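Local coordinates for protein glutathione S-transferase delta (Bombyx mori, PDB 3VK9) that probably catalyses the conjugation of glutathione to electrophilic compounds, working as a homodimeric transferase of the delta class, at residues P13-L18 with V165-A170; E44-K47 with Q51-V54; E66-I71 with Q97-D102; L74-A79 with S83-D88; Q146-G151 with V156-L161. One frame throughout, in Å; residues are numbered along the deposited sequence.

Contact 1. Residues P13-L18 with V165-A170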
# COMPACT_ATOMS: atom_id res chain seq x y z
N PRO A 13 8.37 -8.28 4.50
CA PRO A 13 7.72 -7.28 5.36
C PRO A 13 8.17 -7.40 6.81
O PRO A 13 8.23 -6.38 7.49
CB PRO A 13 6.22 -7.59 5.21
CG PRO A 13 6.14 -8.85 4.41
CD PRO A 13 7.39 -8.94 3.62
N CYS A 14 8.49 -8.61 7.28
CA CYS A 14 9.01 -8.76 8.63
C CYS A 14 10.36 -8.08 8.77
O CYS A 14 10.62 -7.44 9.77
CB CYS A 14 9.14 -10.24 9.00
SG CYS A 14 7.53 -11.01 9.32
N ARG A 15 11.23 -8.26 7.78
CA ARG A 15 12.54 -7.64 7.79
C ARG A 15 12.46 -6.11 7.76
O ARG A 15 13.34 -5.42 8.28
CB ARG A 15 13.40 -8.19 6.63
CG ARG A 15 13.79 -9.67 6.84
CD ARG A 15 14.69 -10.23 5.74
NE ARG A 15 13.93 -10.88 4.68
CZ ARG A 15 13.84 -10.44 3.43
NH1 ARG A 15 14.48 -9.33 3.06
NH2 ARG A 15 13.13 -11.13 2.54
N ALA A 16 11.43 -5.57 7.13
CA ALA A 16 11.22 -4.12 7.14
C ALA A 16 11.07 -3.64 8.58
O ALA A 16 11.65 -2.63 8.99
CB ALA A 16 9.98 -3.75 6.33
N VAL A 17 10.30 -4.39 9.36
CA VAL A 17 10.10 -4.04 10.75
C VAL A 17 11.36 -4.27 11.60
O VAL A 17 11.68 -3.46 12.46
CB VAL A 17 8.88 -4.78 11.34
CG1 VAL A 17 8.70 -4.42 12.78
CG2 VAL A 17 7.62 -4.46 10.52
N LEU A 18 12.06 -5.38 11.37
CA LEU A 18 13.30 -5.62 12.10
C LEU A 18 14.29 -4.47 11.84
O LEU A 18 14.90 -3.96 12.76
CB LEU A 18 13.90 -6.98 11.75
CG LEU A 18 12.98 -8.13 12.20
CD1 LEU A 18 13.39 -9.48 11.60
CD2 LEU A 18 12.95 -8.18 13.73
N VAL A 165 13.48 -5.28 -2.29
CA VAL A 165 14.52 -5.40 -3.33
C VAL A 165 15.55 -6.49 -3.06
O VAL A 165 15.92 -7.25 -3.96
CB VAL A 165 15.28 -4.07 -3.57
CG1 VAL A 165 16.43 -4.30 -4.56
CG2 VAL A 165 14.34 -2.97 -4.09
N SER A 166 16.02 -6.58 -1.82
CA SER A 166 16.96 -7.66 -1.47
C SER A 166 16.38 -9.06 -1.76
O SER A 166 17.08 -9.94 -2.25
CB SER A 166 17.47 -7.53 -0.02
OG SER A 166 16.44 -7.76 0.95
N SER A 167 15.09 -9.25 -1.48
CA SER A 167 14.46 -10.54 -1.77
C SER A 167 14.65 -11.00 -3.23
O SER A 167 14.59 -12.19 -3.52
CB SER A 167 12.96 -10.51 -1.42
OG SER A 167 12.76 -9.95 -0.15
N LEU A 168 14.87 -10.05 -4.14
CA LEU A 168 15.07 -10.38 -5.55
C LEU A 168 16.34 -11.19 -5.80
O LEU A 168 16.49 -11.81 -6.85
CB LEU A 168 15.14 -9.09 -6.41
CG LEU A 168 13.84 -8.50 -6.96
CD1 LEU A 168 12.87 -8.24 -5.83
CD2 LEU A 168 14.13 -7.20 -7.73
N GLU A 169 17.26 -11.18 -4.84
CA GLU A 169 18.49 -11.97 -4.96
C GLU A 169 18.19 -13.47 -4.96
O GLU A 169 19.03 -14.28 -5.33
CB GLU A 169 19.48 -11.63 -3.84
CG GLU A 169 20.01 -10.20 -3.86
CD GLU A 169 21.10 -9.99 -2.81
OE1 GLU A 169 21.39 -10.95 -2.07
OE2 GLU A 169 21.68 -8.89 -2.72
N ALA A 170 17.00 -13.85 -4.54
CA ALA A 170 16.62 -15.26 -4.56
C ALA A 170 16.14 -15.69 -5.94
O ALA A 170 15.93 -16.87 -6.18
CB ALA A 170 15.56 -15.54 -3.50
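R15 reaches from helix 12-24 to S166 and S167 on helix 156-167, joining the thioredoxin-like N-terminal domain of a glutathione transferase to its helical C-terminal domain. The backbones stay well apart, with 10.2 Å from R15 CA to S167 CA, so the bridge is built by one long side chain. Its tight part is the guanidinium edge. R15 NH2 donates to S167 OG over 3.0 Å, and the N-H points almost straight at the oxygen (172°). The hydroxyl lies only 6° out of the guanidinium plane, as expected for a well-directed bond. A bend at chi3 (-93°) turns the planar group off the line of the extended arm and lays this edge along the two serines.

The looser part is the neighbouring nitrogen. R15 NH1 lies 3.3 Å from S166 OG, but the bond is weak because its N-H is poorly aimed; the stronger partner of this end of R15 is N199. S166 OG is likewise bonded to I162 O, and S167 OG to A163 O, so both hydroxyls are positioned by the turn of helix behind them. The contact is buried throughout, its loose bond as well as its tight one, since all three touching residues are buried. R15 NH2 has a second acceptor, the backbone oxygen of G10, besides the hydroxyl of S167.

Contact 2. Residues E44-K47 with Q51-V54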
# COMPACT_ATOMS: atom_id res chain seq x y z
N GLU A 44 -6.06 -18.92 18.06
CA GLU A 44 -5.29 -17.99 18.87
C GLU A 44 -4.56 -16.93 18.03
O GLU A 44 -4.49 -15.76 18.43
CB GLU A 44 -4.32 -18.73 19.79
CG GLU A 44 -5.02 -19.24 21.06
CD GLU A 44 -5.33 -18.11 22.04
OE1 GLU A 44 -6.48 -18.02 22.52
OE2 GLU A 44 -4.40 -17.31 22.34
N TYR A 45 -4.03 -17.33 16.87
CA TYR A 45 -3.40 -16.36 16.00
C TYR A 45 -4.41 -15.51 15.22
O TYR A 45 -4.22 -14.30 15.05
CB TYR A 45 -2.42 -17.01 15.02
CG TYR A 45 -1.47 -16.00 14.41
CD1 TYR A 45 -0.24 -15.72 15.02
CD2 TYR A 45 -1.81 -15.32 13.24
CE1 TYR A 45 0.63 -14.77 14.47
CE2 TYR A 45 -0.94 -14.38 12.68
CZ TYR A 45 0.28 -14.12 13.29
OH TYR A 45 1.15 -13.19 12.72
N LEU A 46 -5.49 -16.14 14.76
CA LEU A 46 -6.55 -15.40 14.07
C LEU A 46 -7.12 -14.31 14.96
O LEU A 46 -7.44 -13.22 14.48
CB LEU A 46 -7.66 -16.32 13.58
CG LEU A 46 -7.16 -17.34 12.57
CD1 LEU A 46 -8.22 -18.42 12.30
CD2 LEU A 46 -6.70 -16.66 11.28
N LYS A 47 -7.26 -14.61 16.26
CA LYS A 47 -7.66 -13.61 17.24
C LYS A 47 -6.82 -12.33 17.11
O LYS A 47 -7.35 -11.22 17.13
CB LYS A 47 -7.52 -14.15 18.67
CG LYS A 47 -7.91 -13.13 19.74
CD LYS A 47 -7.93 -13.77 21.11
CE LYS A 47 -8.33 -12.74 22.17
NZ LYS A 47 -7.31 -11.65 22.33
N GLN A 51 -6.20 -11.92 9.25
CA GLN A 51 -5.64 -12.08 7.91
C GLN A 51 -4.52 -13.12 7.93
O GLN A 51 -3.93 -13.43 6.90
CB GLN A 51 -5.12 -10.74 7.38
CG GLN A 51 -4.89 -10.76 5.88
CD GLN A 51 -4.84 -9.37 5.29
OE1 GLN A 51 -5.11 -8.38 5.97
NE2 GLN A 51 -4.49 -9.29 4.00
N HIS A 52 -4.24 -13.65 9.13
CA HIS A 52 -3.23 -14.69 9.31
C HIS A 52 -1.94 -14.49 8.51
O HIS A 52 -1.48 -15.40 7.82
CB HIS A 52 -3.80 -16.11 9.09
CG HIS A 52 -4.41 -16.35 7.74
ND1 HIS A 52 -3.66 -16.65 6.62
CD2 HIS A 52 -5.71 -16.42 7.35
CE1 HIS A 52 -4.47 -16.86 5.60
NE2 HIS A 52 -5.71 -16.72 6.01
N THR A 53 -1.35 -13.30 8.65
CA THR A 53 -0.07 -12.98 8.01
C THR A 53 0.97 -12.60 9.07
O THR A 53 0.65 -12.44 10.25
CB THR A 53 -0.22 -11.77 7.08
OG1 THR A 53 -0.70 -10.65 7.83
CG2 THR A 53 -1.18 -12.09 5.91
N VAL A 54 2.21 -12.48 8.62
CA VAL A 54 3.25 -11.84 9.43
C VAL A 54 3.79 -10.68 8.63
O VAL A 54 3.74 -10.69 7.41
CB VAL A 54 4.38 -12.81 9.78
CG1 VAL A 54 3.89 -13.87 10.78
CG2 VAL A 54 4.91 -13.46 8.53
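The Y45 ring meets residues 51-54 with its edge: T53 O lies in the ring plane, H52 CA approaches near that plane at 4.1 Å from Y45 CE2, and V54 CG1 comes in obliquely. The H52 ring is also touched at its edge, by L46 CD2. Y45 OH donates to T53 O over a short 2.6 Å. The donor is tilted 28° from the carbonyl plane, and the hydroxyl is also bonded to T56 OG1. Swinging the ring away from its own backbone N (chi1 -163°) carries the phenol off helix 43-48 and across to the loop. V54 CG1 packs against Y45 OH at 3.4 Å, the two side chains crossing at about a right angle.

Residues 51-54 form the loop that leads into strand 56-59, the region where thioredoxin-like folds carry their cis-proline turn. H52 has left-handed helical backbone angles, at the point where the chain bends toward strand 56-59. Its side chain then runs beside that of L46, pointing the same way, with L46 CD2 3.7 Å from H52 CB. Elsewhere in this loop, T53 OG1 is held by N49 ND2, while Q51 NE2 bonds to T105 OG1 of the second subunit.

Contact 3. Residues E66-I71 with Q97-D102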
# COMPACT_ATOMS: atom_id res chain seq x y z
N GLU A 66 0.09 -4.76 8.89
CA GLU A 66 0.71 -4.28 7.67
C GLU A 66 2.08 -3.70 8.05
O GLU A 66 2.15 -2.73 8.80
CB GLU A 66 -0.18 -3.23 7.01
CG GLU A 66 -1.47 -3.83 6.44
CD GLU A 66 -1.22 -4.62 5.14
OE1 GLU A 66 -0.16 -4.41 4.51
OE2 GLU A 66 -2.07 -5.45 4.76
N SER A 67 3.14 -4.31 7.54
CA SER A 67 4.50 -3.91 7.88
C SER A 67 4.63 -2.40 7.73
O SER A 67 5.24 -1.74 8.56
CB SER A 67 5.51 -4.61 6.97
OG SER A 67 5.23 -4.33 5.62
N ARG A 68 4.05 -1.86 6.67
CA ARG A 68 4.22 -0.44 6.35
C ARG A 68 3.47 0.50 7.28
O ARG A 68 3.86 1.65 7.42
CB ARG A 68 3.92 -0.18 4.87
CG ARG A 68 4.92 -0.93 3.97
CD ARG A 68 4.47 -1.05 2.53
NE ARG A 68 5.32 -1.96 1.77
CZ ARG A 68 5.12 -3.27 1.70
NH1 ARG A 68 4.10 -3.84 2.35
NH2 ARG A 68 5.96 -4.03 1.00
N ALA A 69 2.41 0.01 7.93
CA ALA A 69 1.79 0.74 9.04
C ALA A 69 2.56 0.57 10.36
O ALA A 69 2.58 1.47 11.20
CB ALA A 69 0.33 0.31 9.22
N ILE A 70 3.18 -0.60 10.56
CA ILE A 70 3.94 -0.86 11.78
C ILE A 70 5.18 0.03 11.85
O ILE A 70 5.49 0.62 12.91
CB ILE A 70 4.40 -2.34 11.86
CG1 ILE A 70 3.22 -3.29 12.02
CG2 ILE A 70 5.46 -2.51 12.98
CD1 ILE A 70 3.56 -4.81 11.80
N ILE A 71 5.91 0.14 10.75
CA ILE A 71 7.15 0.90 10.77
C ILE A 71 6.90 2.39 10.99
O ILE A 71 7.67 3.05 11.69
CB ILE A 71 8.06 0.65 9.51
CG1 ILE A 71 7.39 1.19 8.24
CG2 ILE A 71 8.39 -0.84 9.38
CD1 ILE A 71 8.08 0.79 6.94
N GLN A 97 4.58 8.05 -0.23
CA GLN A 97 4.51 7.68 -1.64
C GLN A 97 5.38 6.46 -1.92
O GLN A 97 4.94 5.51 -2.57
CB GLN A 97 4.94 8.81 -2.59
CG GLN A 97 5.09 8.31 -4.01
CD GLN A 97 5.27 9.40 -5.02
OE1 GLN A 97 5.24 10.58 -4.69
NE2 GLN A 97 5.46 9.02 -6.27
N ARG A 98 6.62 6.49 -1.44
CA ARG A 98 7.54 5.38 -1.71
C ARG A 98 7.05 4.09 -1.05
O ARG A 98 7.24 3.01 -1.60
CB ARG A 98 8.98 5.71 -1.27
CG ARG A 98 9.60 6.91 -1.96
CD ARG A 98 9.68 6.74 -3.48
NE ARG A 98 10.50 7.79 -4.08
CZ ARG A 98 10.08 8.62 -5.03
NH1 ARG A 98 8.87 8.50 -5.53
NH2 ARG A 98 10.90 9.55 -5.49
N LEU A 99 6.42 4.21 0.13
CA LEU A 99 5.85 3.03 0.79
C LEU A 99 4.74 2.39 -0.05
O LEU A 99 4.69 1.17 -0.19
CB LEU A 99 5.38 3.36 2.21
CG LEU A 99 6.49 3.63 3.25
CD1 LEU A 99 5.90 4.18 4.56
CD2 LEU A 99 7.35 2.39 3.49
N TYR A 100 3.86 3.22 -0.62
CA TYR A 100 2.80 2.71 -1.49
C TYR A 100 3.33 2.15 -2.81
O TYR A 100 2.81 1.16 -3.33
CB TYR A 100 1.70 3.76 -1.68
CG TYR A 100 0.90 3.90 -0.42
CD1 TYR A 100 -0.02 2.91 -0.07
CD2 TYR A 100 1.10 4.97 0.45
CE1 TYR A 100 -0.75 2.99 1.08
CE2 TYR A 100 0.36 5.06 1.63
CZ TYR A 100 -0.57 4.06 1.93
OH TYR A 100 -1.31 4.09 3.07
N PHE A 101 4.39 2.76 -3.33
CA PHE A 101 5.10 2.21 -4.48
C PHE A 101 5.63 0.81 -4.15
O PHE A 101 5.52 -0.12 -4.95
CB PHE A 101 6.27 3.12 -4.85
CG PHE A 101 7.24 2.51 -5.82
CD1 PHE A 101 6.92 2.41 -7.18
CD2 PHE A 101 8.50 2.09 -5.39
CE1 PHE A 101 7.83 1.86 -8.09
CE2 PHE A 101 9.41 1.53 -6.29
CZ PHE A 101 9.07 1.42 -7.64
N ASP A 102 6.22 0.67 -2.97
CA ASP A 102 6.74 -0.61 -2.51
C ASP A 102 5.66 -1.71 -2.48
O ASP A 102 5.78 -2.74 -3.16
CB ASP A 102 7.38 -0.46 -1.12
CG ASP A 102 7.98 -1.76 -0.61
OD1 ASP A 102 8.55 -2.51 -1.45
OD2 ASP A 102 7.87 -2.03 0.62
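R68 and L99 mark the closest backbone approach, 6.8 Å between their CA atoms, where helices 67-71 and 97-102 run nearly antiparallel at 155° with their axes 11.1 Å apart. The R68 chain is extended from CG to NE and slides past L99 in the opposite direction, with R68 CG 4.1 Å from L99 CD2. The same methyl, L99 CD2, also lies 3.9 Å from I71 CD1.

At the end of the arginine is a buried salt bridge. R68 NE and R68 NH2 both donate to the single atom D102 OD2, each at 2.8 Å, in a side-on grip. The oxygen lies near the guanidinium plane, but both nitrogens meet it from the same face of the carboxylate, whose plane is turned 54° against the guanidinium. D102 holds its carboxylate anti to the backbone N (chi1 -178°), where it crosses the arginine at about a right angle. The strongest partner of D102 OD2 is S160 OG, and D102 OD1 is bonded to S164 OG. Both hydroxyls come from helix 156-167 and fix the rotation of the acid.

Nearby, Y100 stacks on Y100 of the second subunit. Helix 67-78 of the thioredoxin-like domain, laid against the long first helix of the helical domain beside the dimer contact, forms part of the domain interface characteristic of the glutathione transferase fold.

Contact 4. Residues L74-A79 with S83-D88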
# COMPACT_ATOMS: atom_id res chain seq x y z
N LEU A 74 5.95 2.75 14.78
CA LEU A 74 7.12 2.72 15.68
C LEU A 74 7.79 4.09 15.81
O LEU A 74 8.18 4.49 16.91
CB LEU A 74 8.14 1.66 15.23
CG LEU A 74 7.62 0.21 15.33
CD1 LEU A 74 8.65 -0.77 14.77
CD2 LEU A 74 7.24 -0.16 16.76
N VAL A 75 7.93 4.79 14.68
CA VAL A 75 8.49 6.13 14.69
C VAL A 75 7.53 7.12 15.36
O VAL A 75 7.96 7.89 16.21
CB VAL A 75 8.86 6.63 13.27
CG1 VAL A 75 9.45 8.01 13.34
CG2 VAL A 75 9.81 5.68 12.58
N ASN A 76 6.25 7.08 14.98
CA ASN A 76 5.25 8.02 15.51
C ASN A 76 5.14 7.89 17.01
O ASN A 76 4.97 8.88 17.73
CB ASN A 76 3.85 7.78 14.90
CG ASN A 76 3.76 8.17 13.42
OD1 ASN A 76 4.57 8.96 12.92
ND2 ASN A 76 2.76 7.61 12.71
N LYS A 77 5.25 6.65 17.49
CA LYS A 77 5.17 6.35 18.91
C LYS A 77 6.42 6.76 19.67
O LYS A 77 6.32 7.48 20.64
CB LYS A 77 4.92 4.84 19.14
CG LYS A 77 4.67 4.53 20.61
CD LYS A 77 4.31 3.07 20.86
CE LYS A 77 3.95 2.90 22.35
NZ LYS A 77 3.94 1.49 22.79
N TYR A 78 7.58 6.26 19.23
CA TYR A 78 8.80 6.32 20.05
C TYR A 78 9.76 7.46 19.69
O TYR A 78 10.57 7.87 20.51
CB TYR A 78 9.56 4.98 19.96
CG TYR A 78 8.86 3.83 20.65
CD1 TYR A 78 8.83 3.73 22.04
CD2 TYR A 78 8.24 2.84 19.90
CE1 TYR A 78 8.22 2.69 22.66
CE2 TYR A 78 7.60 1.79 20.52
CZ TYR A 78 7.60 1.72 21.89
OH TYR A 78 6.97 0.67 22.49
N ALA A 79 9.67 7.97 18.47
CA ALA A 79 10.63 8.98 18.01
C ALA A 79 10.00 10.02 17.10
O ALA A 79 10.50 10.30 16.01
CB ALA A 79 11.82 8.31 17.31
N SER A 83 14.21 11.83 11.63
CA SER A 83 14.49 11.90 10.20
C SER A 83 14.05 10.61 9.49
O SER A 83 13.87 10.59 8.28
CB SER A 83 15.99 12.15 9.96
OG SER A 83 16.75 11.05 10.42
N LEU A 84 13.87 9.53 10.24
CA LEU A 84 13.38 8.29 9.63
C LEU A 84 11.94 8.41 9.14
O LEU A 84 11.51 7.60 8.33
CB LEU A 84 13.44 7.13 10.62
CG LEU A 84 14.80 6.63 11.07
CD1 LEU A 84 14.64 5.90 12.39
CD2 LEU A 84 15.42 5.73 10.00
N TYR A 85 11.19 9.37 9.67
CA TYR A 85 9.81 9.58 9.21
C TYR A 85 9.43 11.03 9.52
O TYR A 85 8.68 11.30 10.45
CB TYR A 85 8.85 8.58 9.88
CG TYR A 85 7.47 8.51 9.24
CD1 TYR A 85 7.33 8.35 7.85
CD2 TYR A 85 6.31 8.55 10.01
CE1 TYR A 85 6.08 8.27 7.25
CE2 TYR A 85 5.04 8.47 9.42
CZ TYR A 85 4.94 8.33 8.05
OH TYR A 85 3.70 8.25 7.46
N PRO A 86 10.01 11.97 8.76
CA PRO A 86 9.92 13.40 9.09
C PRO A 86 8.47 13.89 9.12
O PRO A 86 7.65 13.42 8.32
CB PRO A 86 10.70 14.07 7.95
CG PRO A 86 10.70 13.07 6.84
CD PRO A 86 10.78 11.73 7.52
N GLU A 87 8.16 14.80 10.04
CA GLU A 87 6.82 15.36 10.19
C GLU A 87 6.43 16.40 9.12
O GLU A 87 5.24 16.63 8.87
CB GLU A 87 6.68 16.00 11.57
CG GLU A 87 6.77 15.01 12.73
CD GLU A 87 6.58 15.68 14.07
OE1 GLU A 87 7.48 16.45 14.48
OE2 GLU A 87 5.53 15.44 14.70
N ASP A 88 7.42 17.05 8.51
CA ASP A 88 7.09 17.99 7.46
C ASP A 88 6.22 17.29 6.43
O ASP A 88 6.61 16.26 5.90
CB ASP A 88 8.32 18.54 6.75
CG ASP A 88 7.96 19.38 5.54
OD1 ASP A 88 7.59 20.55 5.73
OD2 ASP A 88 8.03 18.87 4.41
O HOH W 1 1.78 7.57 9.68
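V75 and Y85 carry the apolar part of this contact, and N76 with Y85 the polar part. The first torsion of V75 (chi1 -179°) sends CG1 away from its backbone N and toward the loop, where it lies 3.6 Å from Y85 CB. Its second methyl, CG2, is the one that approaches L84, at 4.4 Å from L84 CB, so the branched side chain spans two consecutive residues of the loop.

Y85 adopts a first torsion of -166°, which carries the ring past the end of the N76 side chain, the two crossing obliquely. The N76 side chain leaves the helix to the side, but its amide returns toward the tyrosine. N76 OD1 comes to the ring edge, near its plane, 3.4 Å from Y85 CD2; this is a contact with ring carbon and not a hydrogen bond. The amide and ring planes stand 42° apart. With the amide turned in this way, its nitrogen faces a water that is 3.2 Å from N76 ND2. The same water donates to Y85 OH over 3.0 Å, linking the two polar ends that do not meet directly. The phenol has its stronger partner in D96 OD1, and the ring makes a cation-pi contact with R92, so helix 89-119 fixes both the end and the ring of this tyrosine.

Residues 83-88 belong to the connection between helix 67-78 and helix 89-119, whose N-cap is D88. L24 of helix 12-24 touches V75 and L84, while V156 of helix 156-167 packs on V75 and Y85.

Contact 5. Residues Q146-G151 with V156-L161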
# COMPACT_ATOMS: atom_id res chain seq x y z
N GLN A 146 20.02 11.15 -6.20
CA GLN A 146 19.60 11.02 -4.80
C GLN A 146 20.32 9.91 -4.05
O GLN A 146 20.44 8.79 -4.54
CB GLN A 146 18.09 10.78 -4.75
CG GLN A 146 17.31 11.89 -5.42
CD GLN A 146 17.12 13.08 -4.50
OE1 GLN A 146 16.85 12.92 -3.31
NE2 GLN A 146 17.24 14.28 -5.06
N LYS A 147 20.77 10.21 -2.84
CA LYS A 147 21.39 9.21 -1.97
C LYS A 147 20.39 8.17 -1.48
O LYS A 147 20.69 6.98 -1.45
CB LYS A 147 22.00 9.91 -0.75
CG LYS A 147 22.92 9.03 0.10
CD LYS A 147 23.41 9.83 1.31
CE LYS A 147 24.79 9.44 1.79
NZ LYS A 147 24.83 8.08 2.38
N TYR A 148 19.22 8.64 -1.07
CA TYR A 148 18.18 7.77 -0.54
C TYR A 148 16.91 7.95 -1.35
O TYR A 148 16.82 8.83 -2.20
CB TYR A 148 17.92 8.09 0.94
CG TYR A 148 19.07 7.75 1.86
CD1 TYR A 148 19.37 6.42 2.16
CD2 TYR A 148 19.87 8.75 2.43
CE1 TYR A 148 20.42 6.10 3.00
CE2 TYR A 148 20.93 8.43 3.29
CZ TYR A 148 21.21 7.09 3.56
OH TYR A 148 22.25 6.74 4.40
N VAL A 149 15.92 7.11 -1.08
CA VAL A 149 14.78 6.99 -1.98
C VAL A 149 13.72 8.06 -1.71
O VAL A 149 12.87 8.34 -2.56
CB VAL A 149 14.19 5.55 -1.92
CG1 VAL A 149 13.26 5.39 -0.72
CG2 VAL A 149 13.47 5.20 -3.22
N ALA A 150 13.75 8.66 -0.52
CA ALA A 150 12.74 9.65 -0.17
C ALA A 150 13.35 10.79 0.63
O ALA A 150 13.00 11.05 1.79
CB ALA A 150 11.59 9.00 0.59
N GLY A 151 14.28 11.48 -0.00
CA GLY A 151 14.88 12.63 0.63
C GLY A 151 16.34 12.39 0.95
O GLY A 151 16.89 11.34 0.61
N VAL A 156 12.11 5.18 6.72
CA VAL A 156 11.43 3.90 6.71
C VAL A 156 11.12 3.44 5.29
O VAL A 156 10.91 2.24 5.07
CB VAL A 156 10.14 3.94 7.56
CG1 VAL A 156 10.48 4.02 9.04
CG2 VAL A 156 9.26 5.12 7.13
N ALA A 157 11.08 4.36 4.32
CA ALA A 157 10.90 3.98 2.92
C ALA A 157 12.09 3.18 2.38
O ALA A 157 11.90 2.20 1.67
CB ALA A 157 10.63 5.20 2.05
N ASP A 158 13.31 3.62 2.68
CA ASP A 158 14.49 2.83 2.30
C ASP A 158 14.43 1.42 2.92
O ASP A 158 14.69 0.41 2.28
CB ASP A 158 15.78 3.55 2.73
CG ASP A 158 15.94 4.93 2.09
OD1 ASP A 158 16.22 5.00 0.87
OD2 ASP A 158 15.81 5.94 2.81
N LEU A 159 14.07 1.36 4.19
CA LEU A 159 14.13 0.10 4.91
C LEU A 159 13.09 -0.91 4.38
O LEU A 159 13.38 -2.10 4.23
CB LEU A 159 13.94 0.34 6.41
CG LEU A 159 14.92 1.31 7.09
CD1 LEU A 159 14.63 1.44 8.61
CD2 LEU A 159 16.36 0.88 6.86
N SER A 160 11.89 -0.43 4.11
CA SER A 160 10.85 -1.28 3.53
C SER A 160 11.24 -1.70 2.11
O SER A 160 11.14 -2.87 1.75
CB SER A 160 9.51 -0.56 3.54
OG SER A 160 8.48 -1.39 3.04
N LEU A 161 11.70 -0.73 1.31
CA LEU A 161 12.08 -1.03 -0.07
C LEU A 161 13.28 -1.96 -0.16
O LEU A 161 13.35 -2.80 -1.07
CB LEU A 161 12.32 0.25 -0.89
CG LEU A 161 11.08 0.83 -1.59
CD1 LEU A 161 11.31 2.28 -2.08
CD2 LEU A 161 10.57 -0.06 -2.74
O HOH W 2 14.66 8.17 2.25
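V149 and D158 make the direct polar link of this contact. V149 N donates to D158 OD1 at 2.9 Å with an angle of 159°, and meets that oxygen on its syn side, only 16° out of the carboxylate plane. The other oxygen works through a water, which donates to D158 OD2 over 2.6 Å and accepts from A150 N. Two successive backbone N-H groups of the loop are therefore tied to one carboxylate. Further donors are W184 NE1 for D158 OD1 and T155 N for D158 OD2.

The apolar contacts spread from the two methyls of V149. With chi1 at 82°, CG1 lies between the backbone N and the carbonyl carbon and meets A157 CB at 3.8 Å. CG2 faces L161, one helical turn along, and V149 CG2 is 3.8 Å from L161 CD1. A150 CB also packs on A157 CB, more distantly.

Van der Waals contact with the tyrosine completes the set. Y148 CB is 3.5 Å from D158 OD1, and the two side chains cross at about a right angle, the ring being approached obliquely by D158 OD2. Y148 OH is bonded elsewhere, to T191 OG1.

With T155 ahead of the helix and D158 in its first turn, bonded to T155 N while T155 OG1 bonds to A157 N, the pair is consistent with the N-terminal capping box known in glutathione transferases. Several donors around a buried acid at a helix start would be expected to favour its ionised form.

In the fold
Contacts 2 to 5 all fall within the chain loop that contact 1 closes. Contact 4 is nested inside contact 3, whereas contact 2 precedes contact 3 and contact 5 follows it. Helix 67-78 serves contacts 3 and 4, whose centres are 14 Å apart, and helix 156-167 serves contacts 1 and 5, also 14 Å apart. Contacts 3 and 5 lie closer, at 11 Å between centres, and are joined by R98 to the backbone of V149. Contact 2 stands apart in the thioredoxin-like domain, 29 Å from contact 5, and touches contact 1 through C14 and V54. Contacts 1 and 3 join the two domains, contact 3 beside the second subunit, and contact 4 lies at the connection between the domains.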